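PDB 2Q89: putative ABC transporter amino acid-binding protein, which probably serves as the periplasmic binding component of an ABC transporter, holding the compatible solute hydroxyectoine in this crystal. Local coordinates for residues A[17-22]-A[54-59]; A[62-67]-A[76-81]. All blocks are in the same frame, centred on the assembly; numbering follows the deposited sequence.

Contact 1: A[17-22]-A[54-59]; sequences IAIANE and VVASIS. With CD (cadmium ion), chain E; 6CS ((4S,5S)-5-hydroxy-2-methyl-1,4,5,6-tetrahydropyrimidine-4-carboxylic acid), chain F.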
loop_
_atom_site.group_PDB
_atom_site.type_symbol
_atom_site.label_atom_id
_atom_site.label_comp_id
_atom_site.label_asym_id
_atom_site.label_seq_id
_atom_site.Cartn_x
_atom_site.Cartn_y
_atom_site.Cartn_z
ATOM N N ILE A 17 -4.156 8.293 -11.282
ATOM C CA ILE A 17 -3.985 7.414 -10.128
ATOM C C ILE A 17 -2.710 7.749 -9.349
ATOM O O ILE A 17 -1.704 8.156 -9.933
ATOM C CB ILE A 17 -4.051 5.908 -10.533
ATOM C CG1 ILE A 17 -2.901 5.515 -11.480
ATOM C CG2 ILE A 17 -5.430 5.579 -11.149
ATOM C CD1 ILE A 17 -2.752 3.998 -11.715
ATOM N N ALA A 18 -2.777 7.595 -8.030
ATOM C CA ALA A 18 -1.639 7.860 -7.159
ATOM C C ALA A 18 -0.998 6.557 -6.707
ATOM O O ALA A 18 -1.687 5.644 -6.245
ATOM C CB ALA A 18 -2.060 8.697 -5.967
ATOM N N ILE A 19 0.324 6.488 -6.867
ATOM C CA ILE A 19 1.137 5.320 -6.529
ATOM C C ILE A 19 2.406 5.782 -5.797
ATOM O O ILE A 19 2.721 6.972 -5.792
ATOM C CB ILE A 19 1.506 4.518 -7.809
ATOM C CG1 ILE A 19 2.409 5.344 -8.738
ATOM C CG2 ILE A 19 0.242 4.056 -8.555
ATOM C CD1 ILE A 19 3.248 4.518 -9.689
ATOM N N ALA A 20 3.127 4.845 -5.180
ATOM C CA ALA A 20 4.365 5.164 -4.459
ATOM C C ALA A 20 5.625 4.469 -5.007
ATOM O O ALA A 20 6.745 4.781 -4.571
ATOM C CB ALA A 20 4.206 4.852 -2.981
ATOM N N ASN A 21 5.443 3.544 -5.951
ATOM C CA ASN A 21 6.531 2.677 -6.464
ATOM C C ASN A 21 7.126 1.747 -5.399
ATOM O O ASN A 21 8.277 1.911 -4.984
ATOM C CB ASN A 21 7.638 3.477 -7.181
ATOM C CG ASN A 21 8.620 2.579 -7.947
ATOM O OD1 ASN A 21 8.330 1.419 -8.242
ATOM N ND2 ASN A 21 9.788 3.122 -8.270
ATOM N N GLU A 22 6.334 0.762 -4.981
ATOM C CA GLU A 22 6.748 -0.227 -3.982
ATOM C C GLU A 22 6.279 -1.617 -4.426
ATOM O O GLU A 22 5.153 -2.019 -4.124
ATOM C CB GLU A 22 6.152 0.134 -2.613
ATOM C CG GLU A 22 6.497 -0.823 -1.479
ATOM C CD GLU A 22 5.671 -0.569 -0.232
ATOM O OE1 GLU A 22 5.616 0.594 0.235
ATOM O OE2 GLU A 22 5.079 -1.537 0.293
ATOM N N VAL A 54 -4.625 4.772 -17.650
ATOM C CA VAL A 54 -4.379 5.428 -16.375
ATOM C C VAL A 54 -3.092 6.237 -16.459
ATOM O O VAL A 54 -2.105 5.795 -17.057
ATOM C CB VAL A 54 -4.305 4.424 -15.186
ATOM C CG1 VAL A 54 -5.688 3.889 -14.840
ATOM C CG2 VAL A 54 -3.332 3.278 -15.478
ATOM N N VAL A 55 -3.121 7.430 -15.877
ATOM C CA VAL A 55 -1.936 8.267 -15.763
ATOM C C VAL A 55 -1.547 8.310 -14.289
ATOM O O VAL A 55 -2.329 8.758 -13.446
ATOM C CB VAL A 55 -2.188 9.684 -16.336
ATOM C CG1 VAL A 55 -1.052 10.620 -15.998
ATOM C CG2 VAL A 55 -2.377 9.621 -17.847
ATOM N N ALA A 56 -0.345 7.832 -13.985
ATOM C CA ALA A 56 0.077 7.625 -12.602
ATOM C C ALA A 56 0.975 8.733 -12.048
ATOM O O ALA A 56 1.799 9.290 -12.764
ATOM C CB ALA A 56 0.762 6.268 -12.463
ATOM N N SER A 57 0.804 9.043 -10.766
ATOM C CA SER A 57 1.711 9.949 -10.058
ATOM C C SER A 57 2.393 9.224 -8.907
ATOM O O SER A 57 1.745 8.492 -8.151
ATOM C CB SER A 57 0.970 11.171 -9.521
ATOM O OG SER A 57 0.649 12.070 -10.564
ATOM N N ILE A 58 3.702 9.429 -8.785
ATOM C CA ILE A 58 4.450 8.913 -7.645
ATOM C C ILE A 58 4.500 9.976 -6.562
ATOM O O ILE A 58 4.827 11.136 -6.825
ATOM C CB ILE A 58 5.886 8.484 -8.035
ATOM C CG1 ILE A 58 5.860 7.387 -9.103
ATOM C CG2 ILE A 58 6.662 8.012 -6.796
ATOM C CD1 ILE A 58 7.219 7.122 -9.743
ATOM N N SER A 59 4.157 9.564 -5.348
ATOM C CA SER A 59 4.332 10.380 -4.161
ATOM C C SER A 59 4.505 9.441 -2.976
ATOM O O SER A 59 4.342 8.224 -3.106
ATOM C CB SER A 59 3.117 11.283 -3.941
ATOM O OG SER A 59 1.982 10.511 -3.594
HETATM CD CD CD E . -0.155 14.659 -10.185
HETATM O O 6CS F . 0.324 3.015 4.637
HETATM C C 6CS F . 0.070 2.060 3.878
HETATM O OXT 6CS F . -1.054 1.825 3.378
HETATM C CA 6CS F . 1.227 1.078 3.542
HETATM N N 6CS F . 0.918 0.314 2.313
HETATM C CAI 6CS F . 1.942 -0.176 1.481
HETATM C CAA 6CS F . 1.584 -0.960 0.230
HETATM N NAG 6CS F . 3.295 0.055 1.766
HETATM C CG2 6CS F . 3.693 0.807 2.970
HETATM C CB 6CS F . 2.600 1.784 3.420
HETATM O OG1 6CS F . 3.011 2.261 4.695
HETATM O O HOH W 1 -1.320 14.097 -12.262
#
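Ile17 to Ile19 and Val54 to Ile58 are adjacent parallel strands in the three-stranded sheet of one lobe of this periplasmic-binding-protein fold, linked by a beta-alpha-beta crossover whose connection includes helix 37-48. Strand 14-19 is the central one, with 75-76 on its other side. Four backbone hydrogen bonds zip the pair: Ile17 N reaches Val55 O at 2.9 Å, Ser57 N gives to Ile17 O, Ile19 N to Ser57 O, and Ser59 N closes the series on Ile19 O at 3.0 Å.

Ile17, Ile19, Ala56 and Ile58 share one face of the sheet, the face that helix 37-48 covers through Phe46 and Pro39. In both strand isoleucines of 17-19, CG1 sits between the backbone N and the carbonyl carbon (chi1 64° in Ile17), and CD1 extends over the neighbouring strand. Ile17 CD1 comes 3.8 Å from Val54 CB, while Ile19 CD1 lies 3.9 Å from Ile58 CG1 and a little farther from the methyl of Ala56.

Past the strand end the chain turns toward the ligand. Glu22 extends its carboxylate to the hydroxyectoine ring nitrogen NAG, OE2 at 2.8 Å and OE1 more weakly, with Ser176 and Tyr61 holding the two oxygens. On the other face of the sheet, with Ala18, Ser57 OG binds a cadmium ion at 2.7 Å, together with His73 and a water.

Contact 2: A[62-67]-A[76-81]; sequences GAMIPG and ITAGLF. With 6CS ((4S,5S)-5-hydroxy-2-methyl-1,4,5,6-tetrahydropyrimidine-4-carboxylic acid), chain F.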
loop_
_atom_site.group_PDB
_atom_site.type_symbol
_atom_site.label_atom_id
_atom_site.label_comp_id
_atom_site.label_asym_id
_atom_site.label_seq_id
_atom_site.Cartn_x
_atom_site.Cartn_y
_atom_site.Cartn_z
ATOM N N GLY A 62 1.894 9.533 2.687
ATOM C CA GLY A 62 1.229 10.580 3.469
ATOM C C GLY A 62 0.652 11.734 2.662
ATOM O O GLY A 62 -0.166 12.501 3.175
ATOM N N ALA A 63 1.075 11.858 1.403
ATOM C CA ALA A 63 0.577 12.913 0.510
ATOM C C ALA A 63 -0.631 12.482 -0.325
ATOM O O ALA A 63 -1.239 13.301 -1.018
ATOM C CB ALA A 63 1.700 13.405 -0.402
ATOM N N MET A 64 -0.984 11.201 -0.250
ATOM C CA MET A 64 -1.971 10.617 -1.160
ATOM C C MET A 64 -3.406 11.071 -0.901
ATOM O O MET A 64 -4.082 11.548 -1.815
ATOM C CB MET A 64 -1.873 9.090 -1.165
ATOM C CG MET A 64 -0.637 8.570 -1.876
ATOM S SD MET A 64 -0.480 6.787 -1.742
ATOM C CE MET A 64 1.114 6.549 -2.521
ATOM N N ILE A 65 -3.874 10.900 0.333
ATOM C CA ILE A 65 -5.219 11.352 0.693
ATOM C C ILE A 65 -5.374 12.881 0.532
ATOM O O ILE A 65 -6.327 13.314 -0.105
ATOM C CB ILE A 65 -5.650 10.812 2.087
ATOM C CG1 ILE A 65 -5.880 9.294 2.011
ATOM C CG2 ILE A 65 -6.913 11.524 2.591
ATOM C CD1 ILE A 65 -5.970 8.589 3.376
ATOM N N PRO A 66 -4.447 13.694 1.056
ATOM C CA PRO A 66 -4.480 15.142 0.798
ATOM C C PRO A 66 -4.558 15.503 -0.691
ATOM O O PRO A 66 -5.327 16.389 -1.068
ATOM C CB PRO A 66 -3.162 15.636 1.403
ATOM C CG PRO A 66 -2.871 14.659 2.505
ATOM C CD PRO A 66 -3.328 13.334 1.954
ATOM N N GLY A 67 -3.782 14.810 -1.524
ATOM C CA GLY A 67 -3.785 15.035 -2.971
ATOM C C GLY A 67 -5.120 14.686 -3.597
ATOM O O GLY A 67 -5.585 15.363 -4.517
ATOM N N ILE A 76 -6.675 6.690 -5.486
ATOM C CA ILE A 76 -5.430 6.149 -4.943
ATOM C C ILE A 76 -5.437 4.638 -5.149
ATOM O O ILE A 76 -6.334 3.943 -4.659
ATOM C CB ILE A 76 -5.275 6.474 -3.436
ATOM C CG1 ILE A 76 -5.345 7.982 -3.184
ATOM C CG2 ILE A 76 -3.964 5.879 -2.882
ATOM C CD1 ILE A 76 -5.613 8.341 -1.733
ATOM N N THR A 77 -4.450 4.141 -5.894
ATOM C CA THR A 77 -4.322 2.713 -6.175
ATOM C C THR A 77 -2.876 2.320 -5.922
ATOM O O THR A 77 -2.073 2.254 -6.847
ATOM C CB THR A 77 -4.733 2.390 -7.636
ATOM O OG1 THR A 77 -3.931 3.157 -8.545
ATOM C CG2 THR A 77 -6.149 2.874 -7.928
ATOM N N ALA A 78 -2.546 2.057 -4.658
ATOM C CA ALA A 78 -1.148 2.024 -4.247
ATOM C C ALA A 78 -0.850 1.066 -3.096
ATOM O O ALA A 78 0.271 1.023 -2.597
ATOM C CB ALA A 78 -0.696 3.443 -3.889
ATOM N N GLY A 79 -1.852 0.296 -2.683
ATOM C CA GLY A 79 -1.746 -0.516 -1.478
ATOM C C GLY A 79 -2.048 0.284 -0.221
ATOM O O GLY A 79 -1.598 -0.075 0.869
ATOM N N LEU A 80 -2.812 1.368 -0.369
ATOM C CA LEU A 80 -3.164 2.222 0.770
ATOM C C LEU A 80 -4.189 1.520 1.664
ATOM O O LEU A 80 -5.404 1.557 1.406
ATOM C CB LEU A 80 -3.670 3.599 0.308
ATOM C CG LEU A 80 -3.797 4.670 1.400
ATOM C CD1 LEU A 80 -2.431 5.247 1.781
ATOM C CD2 LEU A 80 -4.731 5.784 0.962
ATOM N N PHE A 81 -3.678 0.877 2.712
ATOM C CA PHE A 81 -4.485 0.015 3.564
ATOM C C PHE A 81 -5.645 0.735 4.241
ATOM O O PHE A 81 -5.512 1.888 4.659
ATOM C CB PHE A 81 -3.609 -0.676 4.607
ATOM C CG PHE A 81 -2.586 -1.613 4.021
ATOM C CD1 PHE A 81 -2.932 -2.495 2.992
ATOM C CD2 PHE A 81 -1.281 -1.636 4.515
ATOM C CE1 PHE A 81 -1.992 -3.372 2.457
ATOM C CE2 PHE A 81 -0.327 -2.513 3.979
ATOM C CZ PHE A 81 -0.684 -3.381 2.958
HETATM O O 6CS F . 0.324 3.015 4.637
HETATM C C 6CS F . 0.070 2.060 3.878
HETATM O OXT 6CS F . -1.054 1.825 3.378
HETATM C CA 6CS F . 1.227 1.078 3.542
HETATM N N 6CS F . 0.918 0.314 2.313
HETATM C CAI 6CS F . 1.942 -0.176 1.481
HETATM C CAA 6CS F . 1.584 -0.960 0.230
HETATM N NAG 6CS F . 3.295 0.055 1.766
HETATM C CG2 6CS F . 3.693 0.807 2.970
HETATM C CB 6CS F . 2.600 1.784 3.420
HETATM O OG1 6CS F . 3.011 2.261 4.695
#
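Met64 of helix 64-69 lays its side chain on the chain that leaves strand 75-76 for the ligand site. Its CB lies 3.9 Å from Ile76 CD1. Beyond CG the chain is extended (chi2 175°, chi3 -175°), which carries SD to 3.8 Å from Ile76 CG2 and CE to 3.8 Å from the methyl of Ala78. The sulfur is also near Leu80 CD1, more loosely.

Ile65 works the next position round the helix: its CG1 meets two methyls on one side, Ile76 CD1 at 3.9 Å and Leu80 CD2 at 3.8 Å, and its side chain crosses that of Ile76 at about a right angle. No hydrogen bond crosses this interface; the side chains pack by apolar contact, and Ile76 CD1 also rests on the helix backbone, 3.6 Å from Met64 O.

Beyond Leu80 the same loop borders the ligand. Phe81 N donates to the carboxylate oxygen OXT at 2.9 Å, and Gly79, with phi at 83°, has no side chain, and the ligand methyl CAA lies close to it. Helix 64-69 thus packs against the end of strand 75-76 and the loop that runs on to helix 84-87, with Arg86 of that second helix touching both Ile65 and Leu80, and Met64 also resting on Ala20 and Ser59.

Both contacts belong to the same lobe and both reach the bound ligand, yet they differ in kind. Contact 1 is held by main-chain hydrogen bonds and is only partly buried, since strand 53-58 is an outermost strand of its sheet; contact 2 is buried and rests mainly on apolar side-chain packing, with no hydrogen bond across it. They join directly through the sheet: Ala18 O probably accepts a hydrogen bond from Thr77 N at 3.2 Å, and Ile19 CG2 packs on Thr77 O. In sequence, helix 64-69 follows strand 53-58. Each contact supplies the ligand with a different group, a carboxylate for a ring nitrogen from 17-22 and a backbone N-H for the ligand carboxylate from 76-81.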